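Local coordinates for hypothetical protein PH1313 (Pyrococcus horikoshii, PDB 1VBK) that is of uncharacterised function but, as a THUMP-domain relative of the ThiI proteins, probably binds RNA and ATP and may act in tRNA modification or thiamine biosynthesis, at residues R110-F120 with I152-K160. Residues are numbered along the deposited sequence; the frame is centred on the assembly and turned at random.
Sequences RVTARRITKEF and IGIEIMQGK
Val111 lies beside Ile152 in a parallel pairing of strands 110-115 and 152-157 in the THUMP domain, the probable RNA-binding part of the protein. The strand axes lie 4.6 Å apart, and backbone bonds pass alternately from one strand to the other, among them Ile154 N to Thr112 O at 2.8 Å. On the face carrying Val111, Ala113, Ile154 and Ile156, aliphatic residues suit a sheet buried under helices 84-102 and 124-138. Ile154 CD1 rests on Val111 CG1, 3.9 Å away, and the small Ala113 suits the close strand pairing, its CB 4.2 Å from Ile154 CB. Ile156 is the main bump: its extended chain (chi2 179°) lifts CD1 over one face of the Phe120 ring, a CH-pi contact 4.0 Å from the centroid, and Ile127 of helix 124-138 touches both. On the other face Glu155 forms salt bridges with Arg7 and Arg50; beyond it, where strand 110-115 ends, Ile116 packs on Met157. A type I' turn from Met157 to Lys160 leads into strand 160-164, and Gly159 suits its positive phi. Thr117 OG1 accepts a hydrogen bond from Gln158 N at 2.7 Å and donates to Glu119 OE1, fixing the carboxylate. Glu119 OE2 accepts a hydrogen bond from Gly159 N at 3.1 Å, from well above the carboxylate plane.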
ATOM      1  N   ARG A 110     -18.163  24.457 -37.261  1.00 15.32           N
ATOM      2  CA  ARG A 110     -19.132  23.404 -37.009  1.00 16.71           C
ATOM      3  C   ARG A 110     -19.632  23.619 -35.593  1.00 16.66           C
ATOM      4  O   ARG A 110     -19.018  24.347 -34.815  1.00 17.67           O
ATOM      5  CB  ARG A 110     -18.508  22.009 -37.124  1.00 16.21           C
ATOM      6  CG  ARG A 110     -17.566  21.613 -35.993  1.00 15.87           C
ATOM      7  CD  ARG A 110     -17.528  20.085 -35.872  1.00 17.60           C
ATOM      8  NE  ARG A 110     -18.798  19.597 -35.348  1.00 18.85           N
ATOM      9  CZ  ARG A 110     -19.389  18.464 -35.718  1.00 22.47           C
ATOM     10  NH1 ARG A 110     -18.826  17.678 -36.628  1.00 21.74           N
ATOM     11  NH2 ARG A 110     -20.558  18.128 -35.183  1.00 18.67           N
ATOM     12  N   VAL A 111     -20.763  23.014 -35.272  1.00 16.72           N
ATOM     13  CA  VAL A 111     -21.319  23.113 -33.935  1.00 17.10           C
ATOM     14  C   VAL A 111     -21.356  21.682 -33.422  1.00 17.31           C
ATOM     15  O   VAL A 111     -21.714  20.755 -34.157  1.00 15.98           O
ATOM     16  CB  VAL A 111     -22.756  23.704 -33.933  1.00 16.94           C
ATOM     17  CG1 VAL A 111     -23.285  23.781 -32.498  1.00 16.11           C
ATOM     18  CG2 VAL A 111     -22.751  25.105 -34.551  1.00 16.19           C
ATOM     19  N   THR A 112     -20.956  21.505 -32.171  1.00 15.83           N
ATOM     20  CA  THR A 112     -20.939  20.189 -31.555  1.00 17.91           C
ATOM     21  C   THR A 112     -21.753  20.312 -30.279  1.00 17.76           C
ATOM     22  O   THR A 112     -21.390  21.058 -29.372  1.00 19.35           O
ATOM     23  CB  THR A 112     -19.487  19.752 -31.236  1.00 19.30           C
ATOM     24  OG1 THR A 112     -18.719  19.743 -32.449  1.00 21.04           O
ATOM     25  CG2 THR A 112     -19.464  18.358 -30.622  1.00 22.14           C
ATOM     26  N   ALA A 113     -22.866  19.588 -30.215  1.00 17.24           N
ATOM     27  CA  ALA A 113     -23.732  19.657 -29.051  1.00 18.63           C
ATOM     28  C   ALA A 113     -23.928  18.311 -28.395  1.00 20.59           C
ATOM     29  O   ALA A 113     -23.944  17.275 -29.063  1.00 19.81           O
ATOM     30  CB  ALA A 113     -25.086  20.245 -29.445  1.00 18.33           C
ATOM     31  N   ARG A 114     -24.076  18.337 -27.075  1.00 19.18           N
ATOM     32  CA  ARG A 114     -24.295  17.122 -26.302  1.00 21.88           C
ATOM     33  C   ARG A 114     -25.307  17.387 -25.198  1.00 21.78           C
ATOM     34  O   ARG A 114     -25.180  18.360 -24.455  1.00 20.03           O
ATOM     35  CB  ARG A 114     -22.987  16.641 -25.662  1.00 24.83           C
ATOM     36  CG  ARG A 114     -21.967  16.057 -26.636  1.00 29.50           C
ATOM     37  CD  ARG A 114     -22.405  14.687 -27.150  1.00 33.13           C
ATOM     38  NE  ARG A 114     -21.445  14.132 -28.100  1.00 35.52           N
ATOM     39  CZ  ARG A 114     -21.287  14.565 -29.348  1.00 38.22           C
ATOM     40  NH1 ARG A 114     -22.032  15.561 -29.808  1.00 36.43           N
ATOM     41  NH2 ARG A 114     -20.372  14.011 -30.132  1.00 40.03           N
ATOM     42  N   ARG A 115     -26.326  16.542 -25.107  1.00 22.89           N
ATOM     43  CA  ARG A 115     -27.305  16.684 -24.038  1.00 26.12           C
ATOM     44  C   ARG A 115     -26.834  15.731 -22.954  1.00 27.85           C
ATOM     45  O   ARG A 115     -27.088  14.528 -23.027  1.00 28.55           O
ATOM     46  CB  ARG A 115     -28.710  16.281 -24.495  1.00 27.04           C
ATOM     47  CG  ARG A 115     -29.421  17.317 -25.353  1.00 28.01           C
ATOM     48  CD  ARG A 115     -30.903  16.991 -25.468  1.00 30.99           C
ATOM     49  NE  ARG A 115     -31.119  15.646 -25.990  1.00 31.57           N
ATOM     50  CZ  ARG A 115     -32.307  15.061 -26.090  1.00 32.36           C
ATOM     51  NH1 ARG A 115     -33.401  15.699 -25.700  1.00 33.45           N
ATOM     52  NH2 ARG A 115     -32.396  13.834 -26.586  1.00 33.49           N
ATOM     53  N   ILE A 116     -26.115  16.254 -21.969  1.00 29.53           N
ATOM     54  CA  ILE A 116     -25.653  15.385 -20.921  1.00 31.16           C
ATOM     55  C   ILE A 116     -26.855  14.834 -20.191  1.00 31.41           C
ATOM     56  O   ILE A 116     -26.982  13.638 -19.967  1.00 31.99           O
ATOM     57  CB  ILE A 116     -24.791  16.210 -19.965  1.00 32.04           C
ATOM     58  CG1 ILE A 116     -23.646  16.879 -20.730  1.00 33.16           C
ATOM     59  CG2 ILE A 116     -24.170  15.291 -18.897  1.00 33.22           C
ATOM     60  CD1 ILE A 116     -22.785  15.867 -21.487  1.00 36.42           C
ATOM     61  N   THR A 117     -27.796  15.700 -19.828  1.00 30.84           N
ATOM     62  CA  THR A 117     -29.052  15.253 -19.240  1.00 31.17           C
ATOM     63  C   THR A 117     -30.039  15.472 -20.391  1.00 31.94           C
ATOM     64  O   THR A 117     -29.773  16.286 -21.278  1.00 29.36           O
ATOM     65  CB  THR A 117     -29.446  16.074 -17.982  1.00 30.55           C
ATOM     66  OG1 THR A 117     -29.433  17.472 -18.281  1.00 30.43           O
ATOM     67  CG2 THR A 117     -28.472  15.788 -16.843  1.00 29.77           C
ATOM     68  N   LYS A 118     -31.167  14.765 -20.388  1.00 32.08           N
ATOM     69  CA  LYS A 118     -32.109  14.864 -21.505  1.00 34.43           C
ATOM     70  C   LYS A 118     -33.376  15.708 -21.386  1.00 34.40           C
ATOM     71  O   LYS A 118     -34.355  15.425 -22.080  1.00 34.78           O
ATOM     72  CB  LYS A 118     -32.527  13.453 -21.932  1.00 34.37           C
ATOM     73  CG  LYS A 118     -31.378  12.463 -22.053  1.00 36.01           C
ATOM     74  CD  LYS A 118     -30.373  12.881 -23.113  1.00 37.82           C
ATOM     75  CE  LYS A 118     -29.264  11.847 -23.248  1.00 38.03           C
ATOM     76  NZ  LYS A 118     -28.282  12.225 -24.300  1.00 37.88           N
ATOM     77  N   GLU A 119     -33.384  16.744 -20.553  1.00 34.75           N
ATOM     78  CA  GLU A 119     -34.599  17.542 -20.432  1.00 33.96           C
ATOM     79  C   GLU A 119     -34.807  18.581 -21.544  1.00 33.76           C
ATOM     80  O   GLU A 119     -35.945  18.965 -21.825  1.00 32.23           O
ATOM     81  CB  GLU A 119     -34.680  18.217 -19.049  1.00 36.36           C
ATOM     82  CG  GLU A 119     -33.740  19.390 -18.802  1.00 37.51           C
ATOM     83  CD  GLU A 119     -32.283  18.977 -18.705  1.00 39.07           C
ATOM     84  OE1 GLU A 119     -32.015  17.862 -18.202  1.00 36.24           O
ATOM     85  OE2 GLU A 119     -31.411  19.777 -19.118  1.00 36.35           O
ATOM     86  N   PHE A 120     -33.729  19.031 -22.185  1.00 30.98           N
ATOM     87  CA  PHE A 120     -33.868  20.015 -23.260  1.00 29.16           C
ATOM     88  C   PHE A 120     -34.686  19.379 -24.385  1.00 28.85           C
ATOM     89  O   PHE A 120     -34.453  18.229 -24.753  1.00 29.85           O
ATOM     90  CB  PHE A 120     -32.495  20.444 -23.791  1.00 27.25           C
ATOM     91  CG  PHE A 120     -32.519  21.738 -24.559  1.00 24.83           C
ATOM     92  CD1 PHE A 120     -32.828  22.935 -23.917  1.00 26.28           C
ATOM     93  CD2 PHE A 120     -32.237  21.765 -25.920  1.00 25.10           C
ATOM     94  CE1 PHE A 120     -32.854  24.141 -24.622  1.00 24.80           C
ATOM     95  CE2 PHE A 120     -32.261  22.964 -26.637  1.00 25.65           C
ATOM     96  CZ  PHE A 120     -32.570  24.157 -25.984  1.00 26.25           C
ATOM     97  N   ILE A 152     -17.970  25.443 -32.232  1.00 16.17           N
ATOM     98  CA  ILE A 152     -18.826  25.942 -31.165  1.00 16.45           C
ATOM     99  C   ILE A 152     -19.316  24.696 -30.437  1.00 17.30           C
ATOM    100  O   ILE A 152     -20.071  23.902 -31.001  1.00 17.31           O
ATOM    101  CB  ILE A 152     -20.058  26.703 -31.718  1.00 17.05           C
ATOM    102  CG1 ILE A 152     -19.609  27.958 -32.476  1.00 21.15           C
ATOM    103  CG2 ILE A 152     -20.998  27.083 -30.577  1.00 19.28           C
ATOM    104  CD1 ILE A 152     -18.908  29.000 -31.615  1.00 20.53           C
ATOM    105  N   GLY A 153     -18.871  24.520 -29.195  1.00 16.59           N
ATOM    106  CA  GLY A 153     -19.281  23.363 -28.420  1.00 15.58           C
ATOM    107  C   GLY A 153     -20.387  23.742 -27.459  1.00 16.79           C
ATOM    108  O   GLY A 153     -20.368  24.831 -26.883  1.00 15.43           O
ATOM    109  N   ILE A 154     -21.351  22.846 -27.278  1.00 15.32           N
ATOM    110  CA  ILE A 154     -22.476  23.114 -26.390  1.00 17.34           C
ATOM    111  C   ILE A 154     -22.826  21.877 -25.574  1.00 18.72           C
ATOM    112  O   ILE A 154     -23.144  20.829 -26.131  1.00 20.10           O
ATOM    113  CB  ILE A 154     -23.731  23.536 -27.197  1.00 19.31           C
ATOM    114  CG1 ILE A 154     -23.406  24.750 -28.074  1.00 19.70           C
ATOM    115  CG2 ILE A 154     -24.892  23.839 -26.247  1.00 20.27           C
ATOM    116  CD1 ILE A 154     -24.538  25.158 -29.017  1.00 17.17           C
ATOM    117  N   GLU A 155     -22.752  21.998 -24.254  1.00 17.65           N
ATOM    118  CA  GLU A 155     -23.092  20.892 -23.379  1.00 16.69           C
ATOM    119  C   GLU A 155     -24.242  21.342 -22.491  1.00 17.55           C
ATOM    120  O   GLU A 155     -24.159  22.380 -21.835  1.00 19.67           O
ATOM    121  CB  GLU A 155     -21.876  20.482 -22.538  1.00 19.21           C
ATOM    122  CG  GLU A 155     -20.770  19.838 -23.370  1.00 21.51           C
ATOM    123  CD  GLU A 155     -19.639  19.274 -22.532  1.00 23.23           C
ATOM    124  OE1 GLU A 155     -19.874  18.943 -21.353  1.00 22.46           O
ATOM    125  OE2 GLU A 155     -18.517  19.145 -23.067  1.00 24.54           O
ATOM    126  N   ILE A 156     -25.325  20.572 -22.492  1.00 17.82           N
ATOM    127  CA  ILE A 156     -26.489  20.914 -21.683  1.00 19.76           C
ATOM    128  C   ILE A 156     -26.629  19.920 -20.540  1.00 19.89           C
ATOM    129  O   ILE A 156     -26.623  18.710 -20.744  1.00 19.87           O
ATOM    130  CB  ILE A 156     -27.771  20.918 -22.534  1.00 20.15           C
ATOM    131  CG1 ILE A 156     -27.560  21.814 -23.758  1.00 19.88           C
ATOM    132  CG2 ILE A 156     -28.949  21.432 -21.701  1.00 21.56           C
ATOM    133  CD1 ILE A 156     -28.748  21.885 -24.683  1.00 22.37           C
ATOM    134  N   MET A 157     -26.760  20.445 -19.332  1.00 21.47           N
ATOM    135  CA  MET A 157     -26.852  19.596 -18.160  1.00 23.03           C
ATOM    136  C   MET A 157     -27.688  20.263 -17.081  1.00 21.26           C
ATOM    137  O   MET A 157     -27.385  21.375 -16.648  1.00 20.19           O
ATOM    138  CB  MET A 157     -25.431  19.315 -17.655  1.00 24.45           C
ATOM    139  CG  MET A 157     -25.323  18.501 -16.386  1.00 28.98           C
ATOM    140  SD  MET A 157     -23.602  18.001 -16.115  1.00 33.12           S
ATOM    141  CE  MET A 157     -22.854  19.557 -15.620  1.00 31.65           C
ATOM    142  N   GLN A 158     -28.753  19.581 -16.666  1.00 21.41           N
ATOM    143  CA  GLN A 158     -29.642  20.085 -15.629  1.00 22.26           C
ATOM    144  C   GLN A 158     -30.053  21.547 -15.796  1.00 21.52           C
ATOM    145  O   GLN A 158     -29.820  22.365 -14.909  1.00 20.89           O
ATOM    146  CB  GLN A 158     -28.993  19.893 -14.252  1.00 25.45           C
ATOM    147  CG  GLN A 158     -28.643  18.455 -13.938  1.00 29.96           C
ATOM    148  CD  GLN A 158     -28.068  18.270 -12.538  1.00 34.79           C
ATOM    149  OE1 GLN A 158     -27.592  17.193 -12.195  1.00 37.73           O
ATOM    150  NE2 GLN A 158     -28.119  19.321 -11.725  1.00 35.11           N
ATOM    151  N   GLY A 159     -30.653  21.874 -16.937  1.00 20.05           N
ATOM    152  CA  GLY A 159     -31.115  23.236 -17.172  1.00 22.19           C
ATOM    153  C   GLY A 159     -30.082  24.312 -17.462  1.00 21.58           C
ATOM    154  O   GLY A 159     -30.436  25.488 -17.606  1.00 21.05           O
ATOM    155  N   LYS A 160     -28.811  23.932 -17.538  1.00 21.32           N
ATOM    156  CA  LYS A 160     -27.753  24.892 -17.828  1.00 21.38           C
ATOM    157  C   LYS A 160     -27.058  24.495 -19.122  1.00 20.27           C
ATOM    158  O   LYS A 160     -26.905  23.308 -19.412  1.00 20.30           O
ATOM    159  CB  LYS A 160     -26.705  24.913 -16.709  1.00 23.15           C
ATOM    160  CG  LYS A 160     -27.235  25.252 -15.320  1.00 27.65           C
ATOM    161  CD  LYS A 160     -27.742  26.678 -15.241  1.00 29.89           C
ATOM    162  CE  LYS A 160     -28.175  27.016 -13.822  1.00 33.57           C
ATOM    163  NZ  LYS A 160     -28.736  28.389 -13.733  1.00 37.15           N
TER